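Local coordinates for lipase aflb (Neosartorya fumigata, PDB 6IDY), which is a fungal lipase of the alpha/beta-hydrolase fold, probably hydrolysing ester bonds in lipid substrates, and carries a bound calcium ion, at residues Q240-K244 / G303-V308; G132-Y136 / Y245-T249; P261-G265 / S330-S334. All coordinates share one frame; numbering follows the deposited sequence.

Interaction 1 (Q240-K244 / G303-V308); sequences QWALK and GDSAYV
Gln240 reaches from helix 235-245 into the curl of the 303-308 loop, where its amide and the ring of Tyr307 set the geometry of the contact. In this alpha/beta-hydrolase fold the helix follows strand 227-232, and the loop leads into strand 310-314. The side chain of Gln240 leaves with CG anti to the backbone N (chi1 -169°) and bends at chi2, which turns the amide into the loop. Both hydrogens of Gln240 NE2 are used: one makes a nearly straight bond to Gly303 O at 2.8 Å, the other a more bent one to Ser305 O at 2.9 Å. Both acceptors lie close to the amide plane, although NE2 stands above each carbonyl plane. At the oxygen end of the amide, a water donates to Gln240 OE1 and accepts from Tyr307 N, so a glutamine, donor and acceptor at once, suits this buried place.

The Tyr307 side chain crosses that of Gln240 at about a right angle, with amide and ring planes 57° apart and Gln240 CD at the ring edge. Over one ring face lies the helix backbone: Lys244 CA forms a CH-pi contact 4.0 Å from the ring centroid of Tyr307. Leu243 supplies the apolar part of the contact, its CB 3.9 Å from Tyr307 CB and its branches against the methyls of Val308. The extended chain of Lys244 sends NZ on to Gly300 O and Leu298 O, and on the way its CG passes 3.3 Å from Tyr307 OH.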
ATOM      1  N   GLN A 240       5.005   8.071   7.186  1.00 18.23           N
ATOM      2  CA  GLN A 240       5.270   8.452   8.575  1.00 18.21           C
ATOM      3  C   GLN A 240       6.751   8.773   8.792  1.00 22.35           C
ATOM      4  O   GLN A 240       7.059   9.762   9.461  1.00 22.40           O
ATOM      5  CB  GLN A 240       4.787   7.356   9.547  1.00 18.92           C
ATOM      6  CG  GLN A 240       4.790   7.782  11.020  1.00 20.76           C
ATOM      7  CD  GLN A 240       3.706   8.761  11.426  1.00 30.56           C
ATOM      8  OE1 GLN A 240       2.964   9.328  10.600  1.00 23.52           O
ATOM      9  NE2 GLN A 240       3.602   8.989  12.734  1.00 18.17           N
ATOM     10  N   TRP A 241       7.659   7.950   8.217  1.00 19.05           N
ATOM     11  CA  TRP A 241       9.107   8.182   8.299  1.00 19.51           C
ATOM     12  C   TRP A 241       9.466   9.485   7.561  1.00 21.52           C
ATOM     13  O   TRP A 241      10.209  10.295   8.103  1.00 21.74           O
ATOM     14  CB  TRP A 241       9.903   6.972   7.747  1.00 18.12           C
ATOM     15  CG  TRP A 241      11.393   7.066   7.944  1.00 19.35           C
ATOM     16  CD1 TRP A 241      12.285   7.738   7.158  1.00 22.49           C
ATOM     17  CD2 TRP A 241      12.166   6.434   8.978  1.00 19.17           C
ATOM     18  NE1 TRP A 241      13.564   7.574   7.642  1.00 22.28           N
ATOM     19  CE2 TRP A 241      13.523   6.763   8.748  1.00 23.44           C
ATOM     20  CE3 TRP A 241      11.841   5.637  10.095  1.00 19.95           C
ATOM     21  CZ2 TRP A 241      14.554   6.328   9.595  1.00 22.59           C
ATOM     22  CZ3 TRP A 241      12.868   5.173  10.910  1.00 21.20           C
ATOM     23  CH2 TRP A 241      14.205   5.509  10.653  1.00 22.24           C
ATOM     24  N   ALA A 242       8.900   9.705   6.355  1.00 18.31           N
ATOM     25  CA  ALA A 242       9.125  10.932   5.568  1.00 18.42           C
ATOM     26  C   ALA A 242       8.656  12.171   6.348  1.00 21.70           C
ATOM     27  O   ALA A 242       9.390  13.153   6.431  1.00 21.71           O
ATOM     28  CB  ALA A 242       8.397  10.844   4.226  1.00 19.12           C
ATOM     29  N   LEU A 243       7.467  12.093   6.970  1.00 17.48           N
ATOM     30  CA  LEU A 243       6.914  13.192   7.763  1.00 17.43           C
ATOM     31  C   LEU A 243       7.779  13.497   8.995  1.00 22.63           C
ATOM     32  O   LEU A 243       8.043  14.662   9.290  1.00 22.54           O
ATOM     33  CB  LEU A 243       5.455  12.905   8.163  1.00 16.49           C
ATOM     34  CG  LEU A 243       4.423  12.896   7.029  1.00 19.78           C
ATOM     35  CD1 LEU A 243       3.108  12.289   7.508  1.00 18.78           C
ATOM     36  CD2 LEU A 243       4.202  14.315   6.448  1.00 19.91           C
ATOM     37  N   LYS A 244       8.248  12.453   9.680  1.00 19.64           N
ATOM     38  CA  LYS A 244       9.092  12.597  10.865  1.00 19.55           C
ATOM     39  C   LYS A 244      10.453  13.243  10.543  1.00 24.13           C
ATOM     40  O   LYS A 244      10.805  14.265  11.134  1.00 23.39           O
ATOM     41  CB  LYS A 244       9.292  11.227  11.548  1.00 20.20           C
ATOM     42  CG  LYS A 244      10.298  11.254  12.709  1.00 22.84           C
ATOM     43  CD  LYS A 244      10.201  10.011  13.588  1.00 22.40           C
ATOM     44  CE  LYS A 244      11.021  10.179  14.839  1.00 21.79           C
ATOM     45  NZ  LYS A 244      11.299   8.868  15.475  1.00 19.39           N
ATOM     46  N   GLY A 303       6.872   9.484  17.095  1.00 20.00           N
ATOM     47  CA  GLY A 303       6.633   8.860  15.791  1.00 19.11           C
ATOM     48  C   GLY A 303       5.420   7.940  15.786  1.00 22.05           C
ATOM     49  O   GLY A 303       4.926   7.544  14.729  1.00 21.11           O
ATOM     50  N   ASP A 304       4.933   7.600  16.983  1.00 19.12           N
ATOM     51  CA  ASP A 304       3.737   6.789  17.209  1.00 18.13           C
ATOM     52  C   ASP A 304       2.471   7.682  17.255  1.00 20.06           C
ATOM     53  O   ASP A 304       1.363   7.173  17.431  1.00 19.35           O
ATOM     54  CB  ASP A 304       3.894   5.922  18.478  1.00 19.59           C
ATOM     55  CG  ASP A 304       4.177   6.675  19.767  1.00 25.00           C
ATOM     56  OD1 ASP A 304       4.581   7.867  19.691  1.00 24.38           O
ATOM     57  OD2 ASP A 304       4.007   6.074  20.851  1.00 28.48           O
ATOM     58  N   SER A 305       2.653   9.013  17.088  1.00 15.83           N
ATOM     59  CA  SER A 305       1.574  10.002  16.993  1.00 15.93           C
ATOM     60  C   SER A 305       1.594  10.573  15.577  1.00 19.71           C
ATOM     61  O   SER A 305       2.641  10.569  14.930  1.00 18.66           O
ATOM     62  CB  SER A 305       1.752  11.137  18.005  1.00 18.81           C
ATOM     63  OG  SER A 305       1.141  10.835  19.247  1.00 23.00           O
ATOM     64  N   ALA A 306       0.447  11.064  15.095  1.00 17.28           N
ATOM     65  CA  ALA A 306       0.375  11.653  13.758  1.00 17.56           C
ATOM     66  C   ALA A 306       1.152  12.971  13.655  1.00 21.78           C
ATOM     67  O   ALA A 306       1.363  13.650  14.668  1.00 22.52           O
ATOM     68  CB  ALA A 306      -1.070  11.868  13.357  1.00 18.32           C
ATOM     69  N   TYR A 307       1.586  13.320  12.427  1.00 18.13           N
ATOM     70  CA  TYR A 307       2.316  14.559  12.137  1.00 17.83           C
ATOM     71  C   TYR A 307       1.416  15.553  11.439  1.00 23.05           C
ATOM     72  O   TYR A 307       1.692  16.751  11.443  1.00 23.92           O
ATOM     73  CB  TYR A 307       3.539  14.259  11.240  1.00 17.98           C
ATOM     74  CG  TYR A 307       4.647  13.601  12.017  1.00 17.92           C
ATOM     75  CD1 TYR A 307       5.484  14.350  12.838  1.00 18.92           C
ATOM     76  CD2 TYR A 307       4.792  12.215  12.026  1.00 17.69           C
ATOM     77  CE1 TYR A 307       6.476  13.742  13.604  1.00 18.28           C
ATOM     78  CE2 TYR A 307       5.768  11.597  12.801  1.00 18.10           C
ATOM     79  CZ  TYR A 307       6.595  12.365  13.603  1.00 23.33           C
ATOM     80  OH  TYR A 307       7.547  11.767  14.384  1.00 24.97           O
ATOM     81  N   VAL A 308       0.385  15.041  10.760  1.00 19.02           N
ATOM     82  CA  VAL A 308      -0.591  15.813   9.969  1.00 17.94           C
ATOM     83  C   VAL A 308      -1.957  15.108  10.180  1.00 21.64           C
ATOM     84  O   VAL A 308      -1.940  13.967  10.659  1.00 19.77           O
ATOM     85  CB  VAL A 308      -0.186  15.841   8.448  1.00 20.88           C
ATOM     86  CG1 VAL A 308       1.196  16.447   8.231  1.00 20.10           C
ATOM     87  CG2 VAL A 308      -0.267  14.452   7.803  1.00 19.67           C
TER
HETATM   88  O   HOH W   1       0.994  11.252  10.520  1.00 20.77           O

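Interaction 2 (G132-Y136 / Y245-T249); sequences GDARY and YWPST
Asp133 grips Ser248 with both carboxylate oxygens, joining the 132-136 loop to the turn that follows helix 235-245, a helix packed on the central sheet of the alpha/beta-hydrolase fold. Three hydrogen bonds join the segments. Ser248 N gives a fairly straight bond to Asp133 OD1 at 3.1 Å, on the syn lone pair, while Ser248 OG donates to Asp133 OD2 at 2.7 Å, also from the syn side but 23° out of the carboxylate plane. An aspartate suits the place because its two oxygens match the paired N-H and hydroxyl of a serine. OD2 takes a further bond from Ala130 N, and Asn217 ND2 binds the serine hydroxyl. Backbone to backbone, Ala134 N donates to Tyr245 O at 2.9 Å, and a water donates to both Tyr245 O and Gly132 O. The chain leaves helical geometry at Trp246, whose carbonyl then receives both the N-H and the hydroxyl of Thr249, closing a tight turn.

Aromatic and apolar contacts centre on Trp246. The small methyl of Ala134 sits over one face of the indole, its CB 3.7 Å from the centroid of the six-membered ring of Trp246 and almost on the ring normal, a CH-pi contact for which a bare methyl is well suited. The Tyr136 ring and the five-membered ring of Trp246 meet obliquely, planes 38° apart. Both residues also rest on helix 205-223 at Glu210. With CG beside the backbone N (chi1 -82°), the indole is swung so that Trp246 NE1 lies over the phenol face, 3.3 Å from Tyr136 CZ.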
ATOM      1  N   GLY A 132      16.746  21.135   9.139  1.00 27.64           N
ATOM      2  CA  GLY A 132      16.112  20.121   9.976  1.00 26.61           C
ATOM      3  C   GLY A 132      15.699  18.889   9.201  1.00 29.38           C
ATOM      4  O   GLY A 132      15.454  17.841   9.799  1.00 29.51           O
ATOM      5  N   ASP A 133      15.604  19.004   7.865  1.00 25.46           N
ATOM      6  CA  ASP A 133      15.269  17.874   6.999  1.00 24.57           C
ATOM      7  C   ASP A 133      16.462  16.937   6.933  1.00 29.29           C
ATOM      8  O   ASP A 133      17.605  17.399   6.910  1.00 30.05           O
ATOM      9  CB  ASP A 133      14.936  18.349   5.575  1.00 26.04           C
ATOM     10  CG  ASP A 133      13.606  19.054   5.388  1.00 28.32           C
ATOM     11  OD1 ASP A 133      12.809  19.099   6.349  1.00 28.05           O
ATOM     12  OD2 ASP A 133      13.360  19.549   4.285  1.00 31.93           O
ATOM     13  N   ALA A 134      16.204  15.627   6.899  1.00 24.99           N
ATOM     14  CA  ALA A 134      17.248  14.617   6.777  1.00 25.07           C
ATOM     15  C   ALA A 134      17.890  14.737   5.394  1.00 30.02           C
ATOM     16  O   ALA A 134      17.208  15.119   4.435  1.00 29.32           O
ATOM     17  CB  ALA A 134      16.644  13.228   6.940  1.00 24.92           C
ATOM     18  N   ARG A 135      19.192  14.428   5.292  1.00 27.11           N
ATOM     19  CA  ARG A 135      19.878  14.456   4.003  1.00 27.91           C
ATOM     20  C   ARG A 135      19.370  13.318   3.118  1.00 29.84           C
ATOM     21  O   ARG A 135      19.054  12.232   3.614  1.00 28.53           O
ATOM     22  CB  ARG A 135      21.414  14.395   4.156  1.00 31.42           C
ATOM     23  CG  ARG A 135      21.981  13.078   4.714  1.00 40.95           C
ATOM     24  CD  ARG A 135      23.487  12.941   4.515  1.00 49.73           C
ATOM     25  NE  ARG A 135      23.877  12.860   3.103  1.00 60.88           N
ATOM     26  CZ  ARG A 135      23.936  11.736   2.390  1.00 75.06           C
ATOM     27  NH1 ARG A 135      23.617  10.571   2.946  1.00 56.36           N
ATOM     28  NH2 ARG A 135      24.306  11.768   1.118  1.00 65.53           N
ATOM     29  N   TYR A 136      19.246  13.581   1.820  1.00 25.86           N
ATOM     30  CA  TYR A 136      18.839  12.547   0.889  1.00 24.90           C
ATOM     31  C   TYR A 136      20.066  11.722   0.539  1.00 29.15           C
ATOM     32  O   TYR A 136      21.151  12.281   0.331  1.00 29.04           O
ATOM     33  CB  TYR A 136      18.249  13.150  -0.394  1.00 25.78           C
ATOM     34  CG  TYR A 136      16.839  13.689  -0.273  1.00 25.70           C
ATOM     35  CD1 TYR A 136      15.747  12.829  -0.191  1.00 26.11           C
ATOM     36  CD2 TYR A 136      16.587  15.056  -0.356  1.00 26.86           C
ATOM     37  CE1 TYR A 136      14.441  13.317  -0.149  1.00 25.17           C
ATOM     38  CE2 TYR A 136      15.286  15.556  -0.324  1.00 27.17           C
ATOM     39  CZ  TYR A 136      14.216  14.683  -0.207  1.00 29.37           C
ATOM     40  OH  TYR A 136      12.937  15.179  -0.157  1.00 25.01           O
ATOM     41  N   TYR A 245      11.213  12.633   9.620  1.00 21.00           N
ATOM     42  CA  TYR A 245      12.576  13.053   9.324  1.00 20.61           C
ATOM     43  C   TYR A 245      12.706  14.144   8.258  1.00 24.42           C
ATOM     44  O   TYR A 245      13.791  14.698   8.119  1.00 24.08           O
ATOM     45  CB  TYR A 245      13.441  11.833   9.013  1.00 21.15           C
ATOM     46  CG  TYR A 245      13.527  10.921  10.220  1.00 22.05           C
ATOM     47  CD1 TYR A 245      14.232  11.305  11.359  1.00 23.94           C
ATOM     48  CD2 TYR A 245      12.816   9.727  10.265  1.00 22.27           C
ATOM     49  CE1 TYR A 245      14.283  10.488  12.487  1.00 24.63           C
ATOM     50  CE2 TYR A 245      12.863   8.900  11.385  1.00 22.86           C
ATOM     51  CZ  TYR A 245      13.595   9.287  12.497  1.00 26.71           C
ATOM     52  OH  TYR A 245      13.639   8.474  13.601  1.00 23.30           O
ATOM     53  N   TRP A 246      11.626  14.500   7.550  1.00 21.95           N
ATOM     54  CA  TRP A 246      11.684  15.639   6.619  1.00 22.76           C
ATOM     55  C   TRP A 246      10.563  16.562   7.094  1.00 25.48           C
ATOM     56  O   TRP A 246       9.489  16.555   6.484  1.00 25.03           O
ATOM     57  CB  TRP A 246      11.502  15.218   5.141  1.00 21.70           C
ATOM     58  CG  TRP A 246      12.739  14.696   4.469  1.00 22.99           C
ATOM     59  CD1 TRP A 246      13.506  15.347   3.546  1.00 26.38           C
ATOM     60  CD2 TRP A 246      13.300  13.381   4.604  1.00 22.43           C
ATOM     61  NE1 TRP A 246      14.529  14.528   3.118  1.00 25.69           N
ATOM     62  CE2 TRP A 246      14.425  13.314   3.751  1.00 26.36           C
ATOM     63  CE3 TRP A 246      12.972  12.254   5.380  1.00 23.30           C
ATOM     64  CZ2 TRP A 246      15.220  12.167   3.650  1.00 25.55           C
ATOM     65  CZ3 TRP A 246      13.771  11.122   5.290  1.00 24.63           C
ATOM     66  CH2 TRP A 246      14.876  11.083   4.429  1.00 25.39           C
ATOM     67  N   PRO A 247      10.744  17.295   8.233  1.00 21.71           N
ATOM     68  CA  PRO A 247       9.641  18.128   8.763  1.00 21.33           C
ATOM     69  C   PRO A 247       9.019  19.127   7.790  1.00 24.84           C
ATOM     70  O   PRO A 247       7.865  19.505   7.991  1.00 25.05           O
ATOM     71  CB  PRO A 247      10.270  18.837   9.969  1.00 23.39           C
ATOM     72  CG  PRO A 247      11.400  17.981  10.366  1.00 27.41           C
ATOM     73  CD  PRO A 247      11.937  17.395   9.100  1.00 23.03           C
ATOM     74  N   SER A 248       9.755  19.547   6.735  1.00 21.24           N
ATOM     75  CA  SER A 248       9.215  20.483   5.740  1.00 21.20           C
ATOM     76  C   SER A 248       7.973  19.900   5.044  1.00 24.72           C
ATOM     77  O   SER A 248       7.072  20.650   4.676  1.00 24.60           O
ATOM     78  CB  SER A 248      10.277  20.846   4.710  1.00 24.63           C
ATOM     79  OG  SER A 248      10.700  19.694   3.999  1.00 29.78           O
ATOM     80  N   THR A 249       7.906  18.559   4.914  1.00 21.55           N
ATOM     81  CA  THR A 249       6.775  17.858   4.295  1.00 21.55           C
ATOM     82  C   THR A 249       5.487  18.016   5.102  1.00 26.45           C
ATOM     83  O   THR A 249       4.409  18.076   4.509  1.00 26.40           O
ATOM     84  CB  THR A 249       7.088  16.377   4.055  1.00 26.73           C
ATOM     85  OG1 THR A 249       7.219  15.708   5.310  1.00 24.09           O
ATOM     86  CG2 THR A 249       8.319  16.160   3.167  1.00 25.04           C
TER
HETATM   87  O   HOH W   2      15.499  14.905  10.196  1.00 27.29           O

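Interaction 3 (P261-G265 / S330-S334); sequences PDFHG and SAILS
Ser330 puts its hydroxyl into the type I beta turn Asp262-Gly265, which comes just after strand 253-259 of the central sheet; residues 330-334 belong to the long loop between strands 310-314 and 341-345 of this alpha/beta hydrolase.

Hydrogen bonds meet at one atom. With OG anti to the backbone N of its own residue (chi1 -170°), Ser330 OG accepts from His264 N at 3.0 Å and donates to Gly265 O at 2.7 Å, the latter in the carbonyl plane on a lone pair. A hydroxyl can both accept and donate, which is why a serine suits this place. The turn itself is closed by the bond from Gly265 N to Asp262 O. Gly265 has the positive phi that glycine tolerates well.

Apolar packing centres on Phe263. Its ring is held between Leu333, whose CG lies over one face, and Pro261, whose CB covers the opposite one. Leu333 crosses the ring at about a right angle and spreads both methyls over it. The small side chain of Ala331 lets the loop come close to the proline: Ala331 CB touches Pro261 CG at 3.7 Å, and Ala331 CA makes a CA-H...O contact with Pro261 O at 3.2 Å.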
ATOM      1  N   PRO A 261      -2.389   0.324   7.388  1.00 18.05           N
ATOM      2  CA  PRO A 261      -1.010   0.677   7.745  1.00 17.67           C
ATOM      3  C   PRO A 261      -0.457  -0.148   8.889  1.00 21.77           C
ATOM      4  O   PRO A 261      -1.165  -0.442   9.844  1.00 21.34           O
ATOM      5  CB  PRO A 261      -1.119   2.150   8.112  1.00 18.90           C
ATOM      6  CG  PRO A 261      -2.500   2.273   8.689  1.00 22.90           C
ATOM      7  CD  PRO A 261      -3.356   1.291   7.965  1.00 18.69           C
ATOM      8  N   ASP A 262       0.824  -0.507   8.798  1.00 19.09           N
ATOM      9  CA  ASP A 262       1.478  -1.285   9.846  1.00 17.09           C
ATOM     10  C   ASP A 262       2.466  -0.399  10.594  1.00 19.57           C
ATOM     11  O   ASP A 262       3.675  -0.635  10.567  1.00 19.43           O
ATOM     12  CB  ASP A 262       2.103  -2.573   9.270  1.00 18.23           C
ATOM     13  CG  ASP A 262       3.184  -2.378   8.229  1.00 23.48           C
ATOM     14  OD1 ASP A 262       3.051  -1.453   7.392  1.00 24.49           O
ATOM     15  OD2 ASP A 262       4.159  -3.154   8.243  1.00 24.32           O
ATOM     16  N   PHE A 263       1.939   0.629  11.290  1.00 15.92           N
ATOM     17  CA  PHE A 263       2.745   1.604  12.041  1.00 14.98           C
ATOM     18  C   PHE A 263       3.556   0.992  13.171  1.00 18.52           C
ATOM     19  O   PHE A 263       4.483   1.638  13.665  1.00 17.67           O
ATOM     20  CB  PHE A 263       1.902   2.785  12.551  1.00 16.23           C
ATOM     21  CG  PHE A 263       1.291   3.629  11.461  1.00 16.96           C
ATOM     22  CD1 PHE A 263       2.093   4.305  10.547  1.00 19.81           C
ATOM     23  CD2 PHE A 263      -0.086   3.796  11.380  1.00 17.62           C
ATOM     24  CE1 PHE A 263       1.525   5.099   9.547  1.00 19.78           C
ATOM     25  CE2 PHE A 263      -0.649   4.634  10.413  1.00 19.61           C
ATOM     26  CZ  PHE A 263       0.156   5.257   9.488  1.00 18.11           C
ATOM     27  N   HIS A 264       3.237  -0.259  13.558  1.00 16.17           N
ATOM     28  CA  HIS A 264       3.999  -0.991  14.566  1.00 16.32           C
ATOM     29  C   HIS A 264       4.494  -2.305  13.951  1.00 21.34           C
ATOM     30  O   HIS A 264       4.947  -3.190  14.662  1.00 21.32           O
ATOM     31  CB  HIS A 264       3.156  -1.267  15.829  1.00 17.17           C
ATOM     32  CG  HIS A 264       3.977  -1.368  17.088  1.00 20.32           C
ATOM     33  ND1 HIS A 264       5.137  -2.132  17.144  1.00 22.09           N
ATOM     34  CD2 HIS A 264       3.763  -0.822  18.304  1.00 21.12           C
ATOM     35  CE1 HIS A 264       5.597  -2.003  18.378  1.00 21.32           C
ATOM     36  NE2 HIS A 264       4.810  -1.215  19.107  1.00 21.28           N
ATOM     37  N   GLY A 265       4.422  -2.411  12.634  1.00 18.52           N
ATOM     38  CA  GLY A 265       4.803  -3.630  11.933  1.00 18.35           C
ATOM     39  C   GLY A 265       3.834  -4.766  12.212  1.00 22.23           C
ATOM     40  O   GLY A 265       2.647  -4.541  12.473  1.00 20.27           O
ATOM     41  N   SER A 330      -1.859  -2.444  15.003  1.00 17.01           N
ATOM     42  CA  SER A 330      -0.690  -1.838  14.363  1.00 15.98           C
ATOM     43  C   SER A 330      -1.003  -0.528  13.636  1.00 19.15           C
ATOM     44  O   SER A 330      -0.136   0.340  13.516  1.00 18.39           O
ATOM     45  CB  SER A 330      -0.060  -2.825  13.388  1.00 16.65           C
ATOM     46  OG  SER A 330       1.193  -2.327  12.960  1.00 20.75           O
ATOM     47  N   ALA A 331      -2.235  -0.392  13.157  1.00 15.98           N
ATOM     48  CA  ALA A 331      -2.682   0.772  12.404  1.00 16.24           C
ATOM     49  C   ALA A 331      -2.958   2.006  13.237  1.00 20.13           C
ATOM     50  O   ALA A 331      -3.047   3.094  12.681  1.00 20.70           O
ATOM     51  CB  ALA A 331      -3.913   0.404  11.607  1.00 17.33           C
ATOM     52  N   ILE A 332      -3.100   1.855  14.556  1.00 16.61           N
ATOM     53  CA  ILE A 332      -3.454   2.965  15.437  1.00 15.78           C
ATOM     54  C   ILE A 332      -2.327   3.980  15.608  1.00 20.55           C
ATOM     55  O   ILE A 332      -1.195   3.614  15.909  1.00 19.87           O
ATOM     56  CB  ILE A 332      -3.993   2.452  16.813  1.00 18.00           C
ATOM     57  CG1 ILE A 332      -5.337   1.692  16.640  1.00 17.75           C
ATOM     58  CG2 ILE A 332      -4.116   3.597  17.859  1.00 17.30           C
ATOM     59  CD1 ILE A 332      -5.808   0.873  17.912  1.00 19.76           C
ATOM     60  N   LEU A 333      -2.665   5.263  15.431  1.00 17.34           N
ATOM     61  CA  LEU A 333      -1.773   6.371  15.726  1.00 17.42           C
ATOM     62  C   LEU A 333      -2.404   7.164  16.849  1.00 22.03           C
ATOM     63  O   LEU A 333      -3.630   7.330  16.894  1.00 22.57           O
ATOM     64  CB  LEU A 333      -1.517   7.294  14.522  1.00 17.12           C
ATOM     65  CG  LEU A 333      -0.580   6.767  13.421  1.00 20.72           C
ATOM     66  CD1 LEU A 333      -0.429   7.784  12.312  1.00 20.40           C
ATOM     67  CD2 LEU A 333       0.803   6.368  13.970  1.00 20.98           C
ATOM     68  N   SER A 334      -1.574   7.643  17.764  1.00 17.95           N
ATOM     69  CA  SER A 334      -2.034   8.517  18.837  1.00 17.86           C
ATOM     70  C   SER A 334      -2.058   9.928  18.243  1.00 20.85           C
ATOM     71  O   SER A 334      -1.644  10.117  17.091  1.00 19.46           O
ATOM     72  CB  SER A 334      -1.082   8.451  20.029  1.00 18.39           C
ATOM     73  OG  SER A 334      -1.336   7.281  20.784  1.00 22.86           O
TER

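In the fold
Along the chain the segments run 132-136, 240-244, 245-249, 261-265, 303-308 and 330-334. Interaction 1 lies in the middle, its centre about 12 Å from that of interaction 2 and about 11 Å from that of interaction 3; interactions 2 and 3 are about 22 Å apart, centre to centre, and do not touch. Helix 235-245 and the turn after it unite the first two, Leu243 packing on Thr249. The loops before and after strand 310-314 unite interactions 1 and 3, for Ser334 pairs through its backbone with Asp304 and Ala306. Together they tie loops around the parallel strands 253-259 and 310-314 to one helix and to the 132-136 loop, far away in sequence.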